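Local structure of B-agarase (Agarivorans gilvus, 5Z6P) at residues A[623-627]-A[628-632]; A[631-634]-A[635-639]; A[353-356]-A[357-361]. The protein hydrolyses agarose as a beta-agarase of glycoside hydrolase family 50, probably by cleaving beta-1,4 linkages. All coordinates share one frame; numbering follows the deposited sequence.

Contact 1: A[623-627]-A[628-632]; sequences WGMNP and EVVRA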
loop_
_atom_site.group_PDB
_atom_site.type_symbol
_atom_site.label_atom_id
_atom_site.label_comp_id
_atom_site.label_asym_id
_atom_site.label_seq_id
_atom_site.Cartn_x
_atom_site.Cartn_y
_atom_site.Cartn_z
ATOM N N TRP A 623 7.076 1.669 6.525
ATOM C CA TRP A 623 6.965 2.074 7.933
ATOM C C TRP A 623 7.207 0.890 8.883
ATOM O O TRP A 623 7.149 1.031 10.105
ATOM C CB TRP A 623 5.588 2.678 8.220
ATOM C CG TRP A 623 4.468 1.882 7.615
ATOM C CD1 TRP A 623 3.774 2.183 6.474
ATOM C CD2 TRP A 623 3.928 0.643 8.092
ATOM N NE1 TRP A 623 2.846 1.214 6.221
ATOM C CE2 TRP A 623 2.914 0.259 7.203
ATOM C CE3 TRP A 623 4.206 -0.185 9.187
ATOM C CZ2 TRP A 623 2.179 -0.908 7.367
ATOM C CZ3 TRP A 623 3.478 -1.332 9.350
ATOM C CH2 TRP A 623 2.471 -1.681 8.454
ATOM N N GLY A 624 7.441 -0.280 8.306
ATOM C CA GLY A 624 7.674 -1.472 9.089
ATOM C C GLY A 624 8.953 -2.139 8.657
ATOM O O GLY A 624 8.958 -3.316 8.333
ATOM N N MET A 625 10.034 -1.371 8.630
ATOM C CA MET A 625 11.338 -1.905 8.277
ATOM C C MET A 625 12.468 -1.042 8.789
ATOM O O MET A 625 12.304 0.144 9.070
ATOM C CB MET A 625 11.463 -2.096 6.764
ATOM C CG MET A 625 11.415 -0.838 5.959
ATOM S SD MET A 625 11.808 -1.191 4.235
ATOM C CE MET A 625 13.596 -1.031 4.235
ATOM N N ASN A 626 13.625 -1.678 8.915
ATOM C CA ASN A 626 14.797 -1.064 9.508
ATOM C C ASN A 626 15.999 -1.983 9.279
ATOM O O ASN A 626 15.813 -3.148 8.934
ATOM C CB ASN A 626 14.545 -0.808 10.990
ATOM C CG ASN A 626 13.991 -2.021 11.680
ATOM O OD1 ASN A 626 14.669 -3.043 11.788
ATOM N ND2 ASN A 626 12.747 -1.922 12.148
ATOM N N PRO A 627 17.235 -1.460 9.444
ATOM C CA PRO A 627 18.408 -2.293 9.132
ATOM C C PRO A 627 18.403 -3.599 9.909
ATOM O O PRO A 627 18.710 -4.647 9.363
ATOM C CB PRO A 627 19.589 -1.410 9.542
ATOM C CG PRO A 627 19.074 -0.017 9.393
ATOM C CD PRO A 627 17.617 -0.083 9.795
ATOM N N GLU A 628 17.994 -3.541 11.166
ATOM C CA GLU A 628 17.964 -4.737 12.003
ATOM C C GLU A 628 17.100 -5.877 11.439
ATOM O O GLU A 628 17.569 -7.004 11.342
ATOM C CB GLU A 628 17.497 -4.359 13.405
ATOM C CG GLU A 628 18.492 -3.479 14.158
ATOM C CD GLU A 628 18.374 -1.999 13.827
ATOM O OE1 GLU A 628 17.491 -1.612 13.029
ATOM O OE2 GLU A 628 19.169 -1.215 14.389
ATOM N N VAL A 629 15.854 -5.599 11.047
ATOM C CA VAL A 629 14.984 -6.678 10.598
ATOM C C VAL A 629 15.300 -7.079 9.147
ATOM O O VAL A 629 15.071 -8.213 8.749
ATOM C CB VAL A 629 13.463 -6.319 10.774
ATOM C CG1 VAL A 629 13.148 -6.063 12.264
ATOM C CG2 VAL A 629 13.051 -5.129 9.921
ATOM N N VAL A 630 15.887 -6.180 8.371
ATOM C CA VAL A 630 16.353 -6.563 7.038
ATOM C C VAL A 630 17.552 -7.520 7.137
ATOM O O VAL A 630 17.578 -8.550 6.488
ATOM C CB VAL A 630 16.738 -5.333 6.168
ATOM C CG1 VAL A 630 17.460 -5.778 4.899
ATOM C CG2 VAL A 630 15.484 -4.504 5.804
ATOM N N ARG A 631 18.527 -7.196 7.979
ATOM C CA ARG A 631 19.643 -8.124 8.193
ATOM C C ARG A 631 19.123 -9.469 8.732
ATOM O O ARG A 631 19.597 -10.517 8.335
ATOM C CB ARG A 631 20.696 -7.518 9.131
ATOM C CG ARG A 631 21.542 -6.444 8.466
ATOM C CD ARG A 631 22.781 -6.039 9.276
ATOM N NE ARG A 631 22.530 -4.857 10.097
ATOM C CZ ARG A 631 22.321 -4.942 11.389
ATOM N NH1 ARG A 631 22.359 -6.134 11.923
ATOM N NH2 ARG A 631 22.067 -3.874 12.134
ATOM N N ALA A 632 18.098 -9.446 9.571
ATOM C CA ALA A 632 17.564 -10.701 10.089
ATOM C C ALA A 632 16.947 -11.524 8.957
ATOM O O ALA A 632 17.098 -12.750 8.898
ATOM C CB ALA A 632 16.545 -10.440 11.175
#
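Asn626 bends its side chain over the start of helix 627-634 and caps it. Its CG sits between the backbone N and the carbonyl carbon (chi1 49°), which turns the amide toward the first turn. Asn626 CB lies 3.7 Å from Glu628 OE1. Asn626 CG is next, at 3.7 Å from Val629 CG2. At the tip, Asn626 OD1 accepts from Val629 N at 2.9 Å, with an N-H...O angle of 157°. The donor is tilted somewhat from the carbonyl plane. Asn626 OD1 also touches the methyl Val629 CG2 at 3.2 Å. The other branch, ND2, passes the same methyl and donates to Gly513 O, with a weak second bond to Trp512 O. Both ends of the amide are thus held, which fixes its rotation.

The Glu628 side chain crosses that of Asn626 at about a right angle, the amide and carboxylate planes 62° apart. The carboxylate is not bonded to the amide. OE1 is bonded to His521 NE2 and OE2 to Tyr522 OH, so this buried acid is gripped at both oxygens. Val630 N donates to Asn626 O at 3.1 Å, so Asn626 serves the helix with backbone as well as side chain. Arg631 N in turn donates to Pro627 O at 2.9 Å. That same Pro627 O lies over one face of the Arg631 guanidinium, offset toward its rim, while NH1 forms a salt bridge with Glu592. Met625 CE rests against Val630 CG2 at 4.3 Å.

An asparagine that accepts from the third residue after it, followed by proline at the first helical position, is a classic helix N-cap. Here it starts a helix of the catalytic domain, which in this family is a TIM barrel.

Contact 2: A[631-634]-A[635-639]; sequences RAAA and KHVDV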
loop_
_atom_site.group_PDB
_atom_site.type_symbol
_atom_site.label_atom_id
_atom_site.label_comp_id
_atom_site.label_asym_id
_atom_site.label_seq_id
_atom_site.Cartn_x
_atom_site.Cartn_y
_atom_site.Cartn_z
ATOM N N ARG A 631 18.527 -7.196 7.979
ATOM C CA ARG A 631 19.643 -8.124 8.193
ATOM C C ARG A 631 19.123 -9.469 8.732
ATOM O O ARG A 631 19.597 -10.517 8.335
ATOM C CB ARG A 631 20.696 -7.518 9.131
ATOM C CG ARG A 631 21.542 -6.444 8.466
ATOM C CD ARG A 631 22.781 -6.039 9.276
ATOM N NE ARG A 631 22.530 -4.857 10.097
ATOM C CZ ARG A 631 22.321 -4.942 11.389
ATOM N NH1 ARG A 631 22.359 -6.134 11.923
ATOM N NH2 ARG A 631 22.067 -3.874 12.134
ATOM N N ALA A 632 18.098 -9.446 9.571
ATOM C CA ALA A 632 17.564 -10.701 10.089
ATOM C C ALA A 632 16.947 -11.524 8.957
ATOM O O ALA A 632 17.098 -12.750 8.898
ATOM C CB ALA A 632 16.545 -10.440 11.175
ATOM N N ALA A 633 16.255 -10.845 8.055
ATOM C CA ALA A 633 15.584 -11.548 6.978
ATOM C C ALA A 633 16.636 -12.152 6.072
ATOM O O ALA A 633 16.549 -13.307 5.690
ATOM C CB ALA A 633 14.672 -10.619 6.196
ATOM N N ALA A 634 17.642 -11.348 5.756
ATOM C CA ALA A 634 18.713 -11.760 4.869
ATOM C C ALA A 634 19.400 -13.081 5.315
ATOM O O ALA A 634 19.928 -13.795 4.483
ATOM C CB ALA A 634 19.744 -10.619 4.740
ATOM N N LYS A 635 19.333 -13.424 6.608
ATOM C CA LYS A 635 19.968 -14.649 7.134
ATOM C C LYS A 635 19.234 -15.901 6.696
ATOM O O LYS A 635 19.813 -16.977 6.665
ATOM C CB LYS A 635 20.022 -14.651 8.674
ATOM C CG LYS A 635 20.715 -13.463 9.292
ATOM C CD LYS A 635 20.755 -13.552 10.817
ATOM C CE LYS A 635 21.381 -12.299 11.398
ATOM N NZ LYS A 635 21.228 -12.254 12.868
ATOM N N HIS A 636 17.946 -15.766 6.394
ATOM C CA HIS A 636 17.105 -16.945 6.264
ATOM C C HIS A 636 16.215 -16.995 5.006
ATOM O O HIS A 636 15.932 -18.069 4.523
ATOM C CB HIS A 636 16.230 -17.097 7.527
ATOM C CG HIS A 636 17.023 -17.259 8.789
ATOM N ND1 HIS A 636 17.684 -18.429 9.111
ATOM C CD2 HIS A 636 17.287 -16.399 9.806
ATOM C CE1 HIS A 636 18.325 -18.272 10.252
ATOM N NE2 HIS A 636 18.102 -17.052 10.695
ATOM N N VAL A 637 15.773 -15.857 4.480
ATOM C CA VAL A 637 14.923 -15.913 3.300
ATOM C C VAL A 637 15.734 -16.208 2.043
ATOM O O VAL A 637 16.951 -16.051 2.018
ATOM C CB VAL A 637 14.120 -14.606 3.096
ATOM C CG1 VAL A 637 13.349 -14.254 4.371
ATOM C CG2 VAL A 637 15.021 -13.479 2.666
ATOM N N ASP A 638 15.048 -16.654 1.002
ATOM C CA ASP A 638 15.674 -16.829 -0.279
ATOM C C ASP A 638 15.637 -15.505 -1.067
ATOM O O ASP A 638 16.590 -15.158 -1.777
ATOM C CB ASP A 638 14.987 -17.950 -1.035
ATOM C CG ASP A 638 15.166 -19.303 -0.361
ATOM O OD1 ASP A 638 16.307 -19.695 -0.074
ATOM O OD2 ASP A 638 14.166 -19.976 -0.123
ATOM N N VAL A 639 14.530 -14.779 -0.926
ATOM C CA VAL A 639 14.355 -13.481 -1.555
ATOM C C VAL A 639 13.774 -12.547 -0.526
ATOM O O VAL A 639 12.834 -12.924 0.178
ATOM C CB VAL A 639 13.407 -13.533 -2.776
ATOM C CG1 VAL A 639 13.236 -12.136 -3.382
ATOM C CG2 VAL A 639 13.891 -14.504 -3.805
HETATM O O HOH W 1 19.340 -16.296 3.279
#
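Lys635 lays its side chain back along the helix, alongside the Arg631 carbonyl. CG stands beside the backbone N and the chain is extended beyond it, with chi2 at -179°. Lys635 CG meets Arg631 O at 3.3 Å. NZ continues to Ser596 OG and Glu592 OE2, and Arg631 NH1 binds Glu592 OE1, so one carboxylate gathers both cations.

CD2 of the His636 ring approaches Ala632 O obliquely at 3.8 Å. Val637 turns both methyls to one carbonyl oxygen, with CG2 3.4 Å and CG1 3.6 Å from Ala633 O. CG1 also rests on Ala633 CB.

The chain is here leaving helix 627-634 for strand 640-643, an alpha-to-beta connection of the kind that builds a TIM barrel. Ala633 O takes two donors. Val637 N comes nearly head-on to Ala633 O at 2.9 Å, while His636 N stands above the carbonyl plane. Lys635 N reaches Ala632 O at 3.3 Å and has only a weak bond to Arg631 O.

A water bridges the turn further, donating to Ala634 O at 2.8 Å and to Val637 O at 2.7 Å.

Contact 3: A[353-356]-A[357-361]; sequences AKVA and SEVRR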
loop_
_atom_site.group_PDB
_atom_site.type_symbol
_atom_site.label_atom_id
_atom_site.label_comp_id
_atom_site.label_asym_id
_atom_site.label_seq_id
_atom_site.Cartn_x
_atom_site.Cartn_y
_atom_site.Cartn_z
ATOM N N ALA A 353 -25.051 5.015 13.394
ATOM C CA ALA A 353 -24.802 3.987 12.392
ATOM C C ALA A 353 -26.024 3.882 11.494
ATOM O O ALA A 353 -25.912 3.603 10.305
ATOM C CB ALA A 353 -24.488 2.649 13.039
ATOM N N LYS A 354 -27.196 4.126 12.074
ATOM C CA LYS A 354 -28.440 4.010 11.332
ATOM C C LYS A 354 -28.533 5.025 10.194
ATOM O O LYS A 354 -28.957 4.679 9.098
ATOM C CB LYS A 354 -29.638 4.167 12.265
ATOM C CG LYS A 354 -30.968 4.218 11.544
ATOM C CD LYS A 354 -32.128 4.346 12.519
ATOM C CE LYS A 354 -33.121 5.402 12.063
ATOM N NZ LYS A 354 -33.859 5.014 10.823
ATOM N N VAL A 355 -28.153 6.275 10.441
ATOM C CA VAL A 355 -28.215 7.264 9.368
ATOM C C VAL A 355 -27.113 6.978 8.350
ATOM O O VAL A 355 -27.360 7.027 7.150
ATOM C CB VAL A 355 -28.122 8.725 9.886
ATOM C CG1 VAL A 355 -27.046 8.878 10.940
ATOM C CG2 VAL A 355 -27.901 9.692 8.723
ATOM N N ALA A 356 -25.914 6.648 8.829
ATOM C CA ALA A 356 -24.837 6.228 7.942
ATOM C C ALA A 356 -25.328 5.093 7.047
ATOM O O ALA A 356 -25.094 5.091 5.846
ATOM C CB ALA A 356 -23.620 5.800 8.746
ATOM N N SER A 357 -26.050 4.156 7.658
ATOM C CA SER A 357 -26.673 3.037 6.962
ATOM C C SER A 357 -27.570 3.493 5.804
ATOM O O SER A 357 -27.455 2.999 4.686
ATOM C CB SER A 357 -27.474 2.194 7.972
ATOM O OG SER A 357 -28.523 1.461 7.371
ATOM N N GLU A 358 -28.459 4.438 6.064
ATOM C CA GLU A 358 -29.397 4.874 5.043
ATOM C C GLU A 358 -28.740 5.741 3.956
ATOM O O GLU A 358 -29.141 5.707 2.790
ATOM C CB GLU A 358 -30.554 5.626 5.700
ATOM C CG GLU A 358 -31.408 4.736 6.607
ATOM C CD GLU A 358 -32.483 5.501 7.356
ATOM O OE1 GLU A 358 -32.250 5.866 8.525
ATOM O OE2 GLU A 358 -33.565 5.730 6.777
ATOM N N VAL A 359 -27.734 6.515 4.338
ATOM C CA VAL A 359 -26.996 7.306 3.362
ATOM C C VAL A 359 -26.287 6.391 2.366
ATOM O O VAL A 359 -26.312 6.629 1.163
ATOM C CB VAL A 359 -25.969 8.222 4.045
ATOM C CG1 VAL A 359 -25.103 8.914 3.012
ATOM C CG2 VAL A 359 -26.680 9.237 4.900
ATOM N N ARG A 360 -25.672 5.327 2.873
ATOM C CA ARG A 360 -24.947 4.399 2.006
ATOM C C ARG A 360 -25.877 3.673 1.047
ATOM O O ARG A 360 -25.613 3.631 -0.146
ATOM C CB ARG A 360 -24.154 3.381 2.824
ATOM C CG ARG A 360 -23.600 2.228 1.977
ATOM C CD ARG A 360 -22.643 2.727 0.886
ATOM N NE ARG A 360 -21.465 3.355 1.460
ATOM C CZ ARG A 360 -20.353 2.703 1.789
ATOM N NH1 ARG A 360 -20.255 1.393 1.589
ATOM N NH2 ARG A 360 -19.330 3.368 2.314
ATOM N N ARG A 361 -26.961 3.105 1.564
ATOM C CA ARG A 361 -27.917 2.392 0.721
ATOM C C ARG A 361 -28.490 3.286 -0.383
ATOM O O ARG A 361 -28.684 2.840 -1.515
ATOM C CB ARG A 361 -29.050 1.799 1.579
ATOM C CG ARG A 361 -30.151 1.091 0.799
ATOM C CD ARG A 361 -29.598 0.056 -0.161
ATOM N NE ARG A 361 -30.632 -0.641 -0.930
ATOM C CZ ARG A 361 -31.092 -0.249 -2.115
ATOM N NH1 ARG A 361 -30.633 0.854 -2.689
ATOM N NH2 ARG A 361 -32.011 -0.967 -2.738
#
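Lys354 and Glu358 join in a salt bridge one helical turn apart. Lys354 NZ lies 2.9 Å from Glu358 OE1 and meets it from above the carboxylate plane. OE2 is more distant from NZ. Lys354 CB leads away from the following residues, and CG stands anti to the backbone N (chi1 173°). Bends at chi3 and chi4 then fold the ammonium back over the acid. CE and CG of Lys354 both lie 3.7 Å from Glu358 OE1, so the aliphatic part also lines the pair. Glu358 is extended beyond CG, and its CG lies 3.5 Å from Lys354 O. Both residues are exposed, so the bridge is a surface one.

Val355 and Val359 form the next strip. They lie side by side, pointing the same way, and meet through their CG2 methyls at 4.0 Å. Val359 CG2 also presses on Val355 O.

The backbone places these pairs. Glu358 N donates to Lys354 O at 3.1 Å, and Val359 N to Val355 O at 2.9 Å. Ser357 N bonds to Ala353 O and Arg360 N to Ala356 O, so four successive i to i+4 bonds hold a regular alpha-helical turn.

Two side chains fasten the helix to the rest of the protein. Ser357 OG bonds to Gly318 O, and Arg360 NH1 bonds to Ile316 O. Ala353 touches Asp322 and Arg361 touches Ile319. Helix 353-361 therefore packs against strand 315-325, while Arg360 also touches Leu157 of the CBM-like region and Thr723 from a loop beyond strand 709-714.

Overall arrangement
From the N terminus, contact 3 comes first, on helix 353-361, just after an unmodelled part of the chain. Contact 1 follows much later, where the loop after strand 614-615 enters helix 627-634. Contact 2 takes over where contact 1 ends, and the two share Arg631 and Ala632. All three are local, so none closes a long loop and none nests within or crosses another. Contacts 1 and 2 have centres about 10 Å apart and span one helix, from its capped start to the approach to strand 640-643. Contact 3 lies on the opposite side of the chain's centre, its centre about 43 Å from that of contact 1, on the helix beside strand 315-325.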